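Local atomic coordinates of protein synthesis inhibitor I (Hordeum vulgare, PDB entry 4FBC), a protein that belongs to the ribosome-inactivating protein family of plants and probably acts as an inhibitor of protein synthesis. Residues 190-193 / 194-198; 206-209 / 210-214; 220-223 / 224-227. The protein carries 3 engineered substitutions. All coordinates share one frame; numbering follows the deposited sequence.

Interaction 1 of 3, residues 190-193 / 194-198; sequences LLHP and KAVAA. Engineered in segment 194-198: Ala197 (natural residue Glu), Ala198 (natural residue Lys).
Pro193 and Val196 close a type I beta turn, with Lys194 and Ala195 at its two corners, in the surface loop that leads from helix 181-190 to strand 200-201 of the ribosome-inactivating protein fold. The backbone evidence is one hydrogen bond, from Val196 N to Pro193 O, 3.0 Å long with an N-H...O angle of 159°. It is fairly straight at the hydrogen, yet the donor stands above the carbonyl plane, 48° out of it, and does not lie on a lone pair. Ala195 N is also near Pro193 O, at 3.1 Å, but its angle is too poor for a bond, so the amide of Val196 alone closes the turn.

A water molecule adds the second polar element. It is hydrogen-bonded to Pro193 O at 2.9 Å and to Val196 O at 2.8 Å, and so ties the carbonyls of the first and last turn residues together. More acceptors surround this water than its two protons can serve, so its bonds are probably shared. Behind the turn the loop is anchored to the body of the protein by His192 O, which accepts a hydrogen bond from Arg136 NH2.

The apolar contacts gather on Val196. Its CB lies 3.6 Å from His192 CB. With CG1 anti to the backbone N (chi1 175°), that methyl is placed by the histidine and comes obliquely to the imidazole, 3.8 Å from His192 CG. The other branch of the valine turns to the proline ring, where Val196 CG2 meets Pro193 CD at 4.2 Å.

Interaction 2 of 3, residues 206-209 / 210-214; sequences EMKA and QVNGW
Gln210 N, Val211 N and Asn212 N donate in turn to Glu206 O (2.9 Å), Met207 O (2.8 Å) and Lys208 O (2.9 Å), the i to i+4 pattern of an alpha-helix in its last turns. The middle bond is the straightest, at 173°. The i+4 pattern then ends: Gly213 N lies 3.0 Å from Ala209 O at a poor angle and instead bonds to Gln210 O, one residue nearer. Gly213 is the N-cap of the helix that follows.

Gln210 CG, anti to the carbonyl carbon (chi1 -68°), lies 3.2 Å from Glu206 O, and the extended chain beyond it carries OE1 to 3.5 Å from Met207 CG. Both ends of its buried amide are satisfied, OE1 by Thr182 OG1 and NE2 by Met243 O. Asn212 sets ND2 3.7 Å from Lys208 CG and gives a hydrogen to Thr126 O, while Lys208 NZ forms a salt bridge with Asp127 OD1 and a hydrogen bond with Thr130 OG1.

Met207 and Val211 pack on helix 181-190. At the far end Trp214, which lines the adenosine monophosphate pocket and makes a cation-pi contact with Arg179, opens helix 214-225 directly after the helix end.

Interaction 3 of 3, residues 220-223 / 224-227; sequences ALLK and TDVK
Thr224 reaches back one turn to Leu221 and bonds to its carbonyl twice. Thr224 OG1 donates to Leu221 O at 2.6 Å, in the carbonyl plane, and Thr224 N donates to the same oxygen at 3.0 Å from above that plane, 56° out of it. The first torsion (chi1 68°) brings OG1 to Leu221 O by setting it between the backbone N and the carbonyl carbon, whereas the amide reaches that oxygen through the course of the backbone. The methyl CG2 goes a different way and rests 3.6 Å from Ala220 O. His47 NE2 is also hydrogen-bonded to Thr224 OG1; as the hydroxyl proton goes to Leu221 O, the imidazole would then be the donor.

These bonds belong to the closing turn of helix 214-225, where amides pair with carbonyls three residues back, as in a 3-10 helix. Leu222 O accepts from Asp225 N at 3.1 Å, the donor again well above the carbonyl plane. Asp225 CB packs 3.5 Å from Leu222 O, while OD2 is hydrogen-bonded to Ser46 OG.

Lys223 CB lies 3.3 Å from Thr224 N, a contact with the very next residue in the chain. Lys223 O accepts a weak bond from Val226 N, at 3.4 Å, and the valine leans over the same oxygen, with Val226 CG2 3.6 Å from Lys223 O.

How the interactions relate
The three contacts come in series along one chain, and none touches another. Interaction 1 lies in the surface loop after helix 181-190, its centre about 27 Å from that of interaction 2. Interaction 2 ends helix 205-211 and interaction 3 ends helix 214-225, the next helix along; their centres are about 19 Å apart and their nearest atoms about 7 Å. Interactions 1 and 3 are the most distant pair, at about 41 Å between centres. Helix 181-190 relates the first two, since interaction 1 follows its end and side chains of interaction 2 pack on it. Interaction 2 alone contributes a residue to the adenosine monophosphate pocket; the other two shape chain turns nearer the periphery.

Interaction 1 of 3, residues 190-193 / 194-198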
# COMPACT_ATOMS: atom_id res chain seq x y z
N LEU A 190 -2.53 17.34 -3.36
CA LEU A 190 -1.23 18.01 -3.39
C LEU A 190 -0.67 18.13 -4.80
O LEU A 190 0.29 18.87 -5.03
CB LEU A 190 -0.23 17.28 -2.49
CG LEU A 190 -0.57 17.18 -1.01
CD1 LEU A 190 0.49 16.33 -0.28
CD2 LEU A 190 -0.71 18.55 -0.36
N LEU A 191 -1.24 17.38 -5.74
CA LEU A 191 -0.74 17.35 -7.12
C LEU A 191 -1.46 18.37 -7.98
O LEU A 191 -2.68 18.33 -8.10
CB LEU A 191 -0.90 15.95 -7.72
CG LEU A 191 -0.19 14.86 -6.91
CD1 LEU A 191 -0.38 13.51 -7.55
CD2 LEU A 191 1.29 15.19 -6.76
N HIS A 192 -0.69 19.29 -8.57
CA HIS A 192 -1.26 20.38 -9.35
C HIS A 192 -0.50 20.54 -10.67
O HIS A 192 0.61 20.04 -10.81
CB HIS A 192 -1.17 21.69 -8.57
CG HIS A 192 -1.75 21.62 -7.19
ND1 HIS A 192 -3.11 21.57 -6.95
CD2 HIS A 192 -1.16 21.60 -5.97
CE1 HIS A 192 -3.33 21.52 -5.65
NE2 HIS A 192 -2.16 21.54 -5.03
N PRO A 193 -1.09 21.26 -11.64
CA PRO A 193 -0.36 21.58 -12.87
C PRO A 193 0.82 22.51 -12.58
O PRO A 193 0.91 23.09 -11.49
CB PRO A 193 -1.41 22.31 -13.72
CG PRO A 193 -2.72 21.86 -13.19
CD PRO A 193 -2.50 21.69 -11.71
N LYS A 194 1.72 22.65 -13.55
CA LYS A 194 2.94 23.42 -13.33
C LYS A 194 2.68 24.91 -13.16
O LYS A 194 3.52 25.64 -12.63
CB LYS A 194 3.95 23.18 -14.46
CG LYS A 194 4.60 21.80 -14.38
CD LYS A 194 5.41 21.45 -15.62
CE LYS A 194 5.57 19.93 -15.75
NZ LYS A 194 4.37 19.28 -16.38
N ALA A 195 1.49 25.35 -13.58
CA ALA A 195 1.07 26.74 -13.39
C ALA A 195 0.78 27.08 -11.92
O ALA A 195 0.62 28.25 -11.55
CB ALA A 195 -0.14 27.05 -14.26
N VAL A 196 0.70 26.04 -11.08
CA VAL A 196 0.41 26.21 -9.66
C VAL A 196 1.71 26.04 -8.86
O VAL A 196 2.57 25.23 -9.23
CB VAL A 196 -0.69 25.21 -9.21
CG1 VAL A 196 -0.93 25.26 -7.71
CG2 VAL A 196 -1.99 25.47 -9.98
N ALA A 197 1.86 26.81 -7.78
CA ALA A 197 3.07 26.76 -6.96
C ALA A 197 3.33 25.33 -6.47
O ALA A 197 2.38 24.56 -6.27
CB ALA A 197 2.95 27.68 -5.78
N ALA A 198 4.60 24.99 -6.28
CA ALA A 198 4.94 23.70 -5.68
C ALA A 198 4.30 23.60 -4.31
O ALA A 198 4.22 24.59 -3.57
CB ALA A 198 6.46 23.53 -5.58
O HOH W 1 2.14 22.52 -8.91

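Interaction 2 of 3, residues 206-209 / 210-214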
# COMPACT_ATOMS: atom_id res chain seq x y z
N GLU A 206 -5.92 11.67 12.25
CA GLU A 206 -6.92 10.68 11.82
C GLU A 206 -6.34 9.71 10.80
O GLU A 206 -6.49 8.49 10.94
CB GLU A 206 -8.18 11.36 11.25
CG GLU A 206 -8.98 12.18 12.25
CD GLU A 206 -8.46 13.59 12.41
OE1 GLU A 206 -7.47 13.95 11.74
OE2 GLU A 206 -9.05 14.36 13.21
N MET A 207 -5.66 10.25 9.78
CA MET A 207 -5.04 9.40 8.77
C MET A 207 -3.88 8.59 9.33
O MET A 207 -3.67 7.44 8.93
CB MET A 207 -4.60 10.21 7.54
CG MET A 207 -5.76 10.52 6.60
SD MET A 207 -5.20 11.33 5.08
CE MET A 207 -4.68 12.91 5.71
N LYS A 208 -3.12 9.17 10.27
CA LYS A 208 -2.07 8.41 10.95
C LYS A 208 -2.70 7.21 11.65
O LYS A 208 -2.20 6.09 11.52
CB LYS A 208 -1.30 9.28 11.96
CG LYS A 208 -0.34 8.46 12.84
CD LYS A 208 0.62 9.34 13.63
CE LYS A 208 -0.11 10.23 14.62
NZ LYS A 208 0.84 11.22 15.25
N ALA A 209 -3.80 7.43 12.37
CA ALA A 209 -4.49 6.35 13.07
C ALA A 209 -5.00 5.29 12.09
O ALA A 209 -4.87 4.08 12.34
CB ALA A 209 -5.64 6.90 13.91
N GLN A 210 -5.57 5.74 10.98
CA GLN A 210 -6.01 4.84 9.91
C GLN A 210 -4.86 4.00 9.38
O GLN A 210 -4.96 2.76 9.34
CB GLN A 210 -6.65 5.65 8.77
CG GLN A 210 -7.98 6.31 9.13
CD GLN A 210 -8.30 7.49 8.23
OE1 GLN A 210 -7.73 7.63 7.15
NE2 GLN A 210 -9.20 8.35 8.68
N VAL A 211 -3.78 4.66 8.98
CA VAL A 211 -2.60 3.96 8.48
C VAL A 211 -2.08 2.92 9.48
O VAL A 211 -1.73 1.80 9.11
CB VAL A 211 -1.47 4.95 8.08
CG1 VAL A 211 -0.16 4.21 7.86
CG2 VAL A 211 -1.86 5.70 6.80
N ASN A 212 -2.07 3.29 10.76
CA ASN A 212 -1.59 2.38 11.81
C ASN A 212 -2.62 1.33 12.28
O ASN A 212 -2.33 0.52 13.16
CB ASN A 212 -1.06 3.19 13.00
CG ASN A 212 0.27 3.87 12.70
OD1 ASN A 212 1.04 3.44 11.84
ND2 ASN A 212 0.55 4.95 13.43
N GLY A 213 -3.81 1.34 11.67
CA GLY A 213 -4.87 0.42 12.05
C GLY A 213 -5.68 -0.17 10.89
O GLY A 213 -6.89 -0.39 11.01
N TRP A 214 -5.02 -0.43 9.77
CA TRP A 214 -5.69 -0.94 8.58
C TRP A 214 -6.46 -2.24 8.85
O TRP A 214 -7.60 -2.39 8.44
CB TRP A 214 -4.66 -1.15 7.47
CG TRP A 214 -5.19 -1.63 6.14
CD1 TRP A 214 -6.31 -1.20 5.48
CD2 TRP A 214 -4.58 -2.62 5.31
NE1 TRP A 214 -6.44 -1.88 4.29
CE2 TRP A 214 -5.39 -2.75 4.16
CE3 TRP A 214 -3.44 -3.42 5.42
CZ2 TRP A 214 -5.09 -3.65 3.13
CZ3 TRP A 214 -3.13 -4.30 4.41
CH2 TRP A 214 -3.95 -4.41 3.27

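Interaction 3 of 3, residues 220-223 / 224-227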
# COMPACT_ATOMS: atom_id res chain seq x y z
N ALA A 220 -13.45 -4.12 11.42
CA ALA A 220 -14.65 -3.42 11.88
C ALA A 220 -15.76 -3.33 10.83
O ALA A 220 -16.94 -3.47 11.15
CB ALA A 220 -14.29 -2.03 12.42
N LEU A 221 -15.39 -3.06 9.58
CA LEU A 221 -16.40 -3.02 8.54
C LEU A 221 -16.89 -4.43 8.17
O LEU A 221 -18.10 -4.63 8.00
CB LEU A 221 -15.88 -2.28 7.30
CG LEU A 221 -16.98 -1.99 6.28
CD1 LEU A 221 -18.07 -1.09 6.89
CD2 LEU A 221 -16.37 -1.31 5.06
N LEU A 222 -15.97 -5.39 8.06
CA LEU A 222 -16.34 -6.77 7.73
C LEU A 222 -17.36 -7.36 8.71
O LEU A 222 -18.24 -8.14 8.31
CB LEU A 222 -15.10 -7.67 7.67
CG LEU A 222 -14.19 -7.42 6.46
CD1 LEU A 222 -12.84 -8.11 6.64
CD2 LEU A 222 -14.87 -7.90 5.19
N LYS A 223 -17.24 -7.00 9.98
CA LYS A 223 -18.17 -7.48 11.00
C LYS A 223 -19.61 -7.07 10.71
O LYS A 223 -20.55 -7.79 11.05
CB LYS A 223 -17.73 -7.01 12.39
CG LYS A 223 -16.52 -7.75 12.91
CD LYS A 223 -16.07 -7.23 14.26
CE LYS A 223 -14.85 -7.99 14.74
NZ LYS A 223 -14.37 -7.50 16.07
N THR A 224 -19.79 -5.91 10.08
CA THR A 224 -21.15 -5.43 9.81
C THR A 224 -21.85 -6.21 8.69
O THR A 224 -23.07 -6.14 8.53
CB THR A 224 -21.17 -3.90 9.51
OG1 THR A 224 -20.50 -3.65 8.27
CG2 THR A 224 -20.50 -3.12 10.63
N ASP A 225 -21.07 -6.98 7.92
CA ASP A 225 -21.63 -7.77 6.82
C ASP A 225 -22.18 -9.12 7.28
O ASP A 225 -22.96 -9.76 6.57
CB ASP A 225 -20.58 -8.01 5.74
CG ASP A 225 -20.07 -6.73 5.13
OD1 ASP A 225 -20.83 -5.73 5.07
OD2 ASP A 225 -18.89 -6.73 4.69
N VAL A 226 -21.76 -9.56 8.47
CA VAL A 226 -22.17 -10.86 8.99
C VAL A 226 -23.68 -10.86 9.23
O VAL A 226 -24.18 -10.05 10.01
CB VAL A 226 -21.44 -11.19 10.32
CG1 VAL A 226 -21.95 -12.50 10.89
CG2 VAL A 226 -19.94 -11.26 10.11
N LYS A 227 -24.40 -11.73 8.52
CA LYS A 227 -25.85 -11.81 8.70
C LYS A 227 -26.16 -12.37 10.08
O LYS A 227 -25.59 -13.39 10.48
CB LYS A 227 -26.50 -12.67 7.61
CG LYS A 227 -26.40 -12.10 6.18
CD LYS A 227 -26.73 -10.61 6.12
CE LYS A 227 -27.36 -10.21 4.79
NZ LYS A 227 -26.82 -10.99 3.63